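Local structure of xyloglucan-specific endo-beta-1,4-glucanase (Uncultured bacterium, 4W88) at residues T112-E117 / A165-I170. The protein hydrolyses the beta-1,4-linked glucan backbone of xyloglucan from within the chain, as a family 5 glycoside hydrolase of the plant cell wall-degrading kind. The protein carries 1 engineered substitution. Residues are numbered along the deposited sequence; the frame is centred on the assembly and turned at random.
Sequences TDPNNE and AERKLI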
loop_
_atom_site.group_PDB
_atom_site.type_symbol
_atom_site.label_atom_id
_atom_site.label_comp_id
_atom_site.label_asym_id
_atom_site.label_seq_id
_atom_site.Cartn_x
_atom_site.Cartn_y
_atom_site.Cartn_z
ATOM N N THR A 112 5.601 -10.366 -13.982
ATOM C CA THR A 112 5.042 -9.624 -15.131
ATOM C C THR A 112 5.687 -9.959 -16.485
ATOM O O THR A 112 6.344 -9.142 -17.067
ATOM C CB THR A 112 5.130 -8.113 -14.861
ATOM O OG1 THR A 112 6.444 -7.779 -14.493
ATOM C CG2 THR A 112 4.156 -7.752 -13.788
ATOM N N ASP A 113 5.534 -11.199 -16.919
ATOM C CA ASP A 113 5.936 -11.605 -18.233
ATOM C C ASP A 113 4.816 -11.307 -19.185
ATOM O O ASP A 113 3.733 -11.879 -19.096
ATOM C CB ASP A 113 6.287 -13.085 -18.210
ATOM C CG ASP A 113 6.656 -13.624 -19.562
ATOM O OD1 ASP A 113 6.566 -12.910 -20.616
ATOM O OD2 ASP A 113 7.026 -14.802 -19.546
ATOM N N PRO A 114 5.062 -10.407 -20.149
ATOM C CA PRO A 114 3.945 -10.041 -21.054
ATOM C C PRO A 114 3.392 -11.227 -21.859
ATOM O O PRO A 114 2.237 -11.235 -22.263
ATOM C CB PRO A 114 4.617 -9.018 -22.001
ATOM C CG PRO A 114 5.685 -8.424 -21.168
ATOM C CD PRO A 114 6.254 -9.591 -20.415
ATOM N N ASN A 115 4.190 -12.263 -22.034
ATOM C CA ASN A 115 3.703 -13.435 -22.744
ATOM C C ASN A 115 2.759 -14.266 -21.954
ATOM O O ASN A 115 2.158 -15.154 -22.528
ATOM C CB ASN A 115 4.844 -14.322 -23.183
ATOM C CG ASN A 115 5.719 -13.638 -24.173
ATOM O OD1 ASN A 115 5.272 -12.814 -24.990
ATOM N ND2 ASN A 115 6.967 -13.923 -24.093
ATOM N N ASN A 116 2.624 -13.980 -20.675
ATOM C CA ASN A 116 1.732 -14.735 -19.802
ATOM C C ASN A 116 0.525 -13.933 -19.364
ATOM O O ASN A 116 -0.030 -14.188 -18.271
ATOM C CB ASN A 116 2.498 -15.195 -18.584
ATOM C CG ASN A 116 1.848 -16.299 -17.882
ATOM O OD1 ASN A 116 1.128 -17.148 -18.495
ATOM N ND2 ASN A 116 2.109 -16.369 -16.547
ATOM N N GLU A 117 0.108 -12.985 -20.201
ATOM C CA GLU A 117 -0.917 -12.029 -19.774
ATOM C C GLU A 117 -2.230 -12.714 -19.350
ATOM O O GLU A 117 -2.814 -12.346 -18.312
ATOM C CB GLU A 117 -1.162 -11.028 -20.865
ATOM C CG GLU A 117 -2.310 -10.082 -20.602
ATOM C CD GLU A 117 -2.436 -9.010 -21.644
ATOM O OE1 GLU A 117 -3.517 -8.722 -22.007
ATOM O OE2 GLU A 117 -1.483 -8.389 -22.063
ATOM N N ALA A 165 6.710 -3.068 -22.594
ATOM C CA ALA A 165 5.730 -4.178 -22.690
ATOM C C ALA A 165 5.115 -4.539 -21.308
ATOM O O ALA A 165 3.946 -4.883 -21.180
ATOM C CB ALA A 165 6.352 -5.402 -23.351
ATOM N N GLU A 166 5.945 -4.480 -20.281
ATOM C CA GLU A 166 5.488 -4.750 -18.926
ATOM C C GLU A 166 4.459 -3.708 -18.489
ATOM O O GLU A 166 3.480 -4.022 -17.808
ATOM C CB GLU A 166 6.662 -4.783 -17.968
ATOM C CG GLU A 166 7.460 -6.097 -17.954
ATOM C CD GLU A 166 8.633 -6.050 -17.006
ATOM O OE1 GLU A 166 9.479 -5.128 -17.218
ATOM O OE2 GLU A 166 8.653 -6.851 -16.025
ATOM N N ARG A 167 4.711 -2.450 -18.814
ATOM C CA ARG A 167 3.787 -1.421 -18.460
ATOM C C ARG A 167 2.440 -1.581 -19.185
ATOM O O ARG A 167 1.419 -1.291 -18.573
ATOM C CB ARG A 167 4.383 -0.046 -18.652
ATOM C CG ARG A 167 5.514 0.211 -17.683
ATOM C CD ARG A 167 5.944 1.654 -17.691
ATOM N NE ARG A 167 6.577 2.088 -18.903
ATOM C CZ ARG A 167 7.891 2.052 -19.176
ATOM N NH1 ARG A 167 8.735 1.523 -18.360
ATOM N NH2 ARG A 167 8.320 2.533 -20.328
ATOM N N LYS A 168 2.437 -2.038 -20.448
ATOM C CA LYS A 168 1.177 -2.436 -21.117
ATOM C C LYS A 168 0.435 -3.533 -20.332
ATOM O O LYS A 168 -0.787 -3.467 -20.180
ATOM C CB LYS A 168 1.342 -2.808 -22.635
ATOM C CG LYS A 168 1.881 -1.739 -23.582
ATOM C CD LYS A 168 1.783 -2.173 -25.081
ATOM C CE LYS A 168 2.976 -3.016 -25.573
ATOM N NZ LYS A 168 4.181 -2.280 -26.115
ATOM N N LEU A 169 1.179 -4.550 -19.863
ATOM C CA LEU A 169 0.611 -5.640 -19.072
ATOM C C LEU A 169 0.016 -5.103 -17.774
ATOM O O LEU A 169 -1.064 -5.532 -17.369
ATOM C CB LEU A 169 1.678 -6.700 -18.790
ATOM C CG LEU A 169 1.328 -7.797 -17.794
ATOM C CD1 LEU A 169 0.150 -8.647 -18.315
ATOM C CD2 LEU A 169 2.511 -8.691 -17.530
ATOM N N ILE A 170 0.683 -4.150 -17.138
ATOM C CA ILE A 170 0.152 -3.561 -15.882
ATOM C C ILE A 170 -1.196 -2.919 -16.171
ATOM O O ILE A 170 -2.170 -3.093 -15.427
ATOM C CB ILE A 170 1.087 -2.547 -15.283
ATOM C CG1 ILE A 170 2.342 -3.290 -14.759
ATOM C CG2 ILE A 170 0.362 -1.800 -14.142
ATOM C CD1 ILE A 170 2.195 -4.446 -13.773
#
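Thr112 reaches helix 164-182 with all three heavy atoms of its side chain, whose nearest neighbours belong to three residues, Leu169, Glu166 and Ile170. Its CB rests on one methyl of Leu169, 3.8 Å from CD2. From there OG1, set between the backbone N and the carbonyl carbon (chi1 52°), donates a 2.8 Å hydrogen bond to OE2 of Glu166, while CG2 turns to CD1 of Ile170, 3.8 Å away. The hydroxyl meets the carboxylate oxygen on its anti side, 31° out of the carboxylate plane, and the two side chains cross nearly at right angles. Tyr198 OH makes a second hydrogen bond to the same OE2, and OE1 is held by the backbone N of Thr163, so partners grip both oxygens of this buried acid and fix its rotation. An alanine in place of Glu166 would probably leave the hydroxyls of Thr112 and Tyr198 without their shared partner and open a gap beside the Thr112 carbonyl.

Leu169 fills the middle of the interface. With CG anti to the backbone N (chi1 170°), its fork points into the loop. Leu169 CD2 lies 3.6 Å from Thr112 C, and Leu169 CD1 is 3.7 Å from Glu117 CG, whose chain runs past it in the opposite direction. One turn earlier, Pro114 CG touches Ala165 CB at 3.8 Å. An Asx turn helps to shape the loop: Asp113 OD1 accepts a 2.8 Å hydrogen bond from Asn115 N, which lies well above the carboxylate plane.

In the (beta/alpha)8 TIM barrel of family 5, residues 112-116 close the loop after strand 97-101 and Glu117 opens helix 117-134, so the contact joins the helices that follow the third and fourth strands.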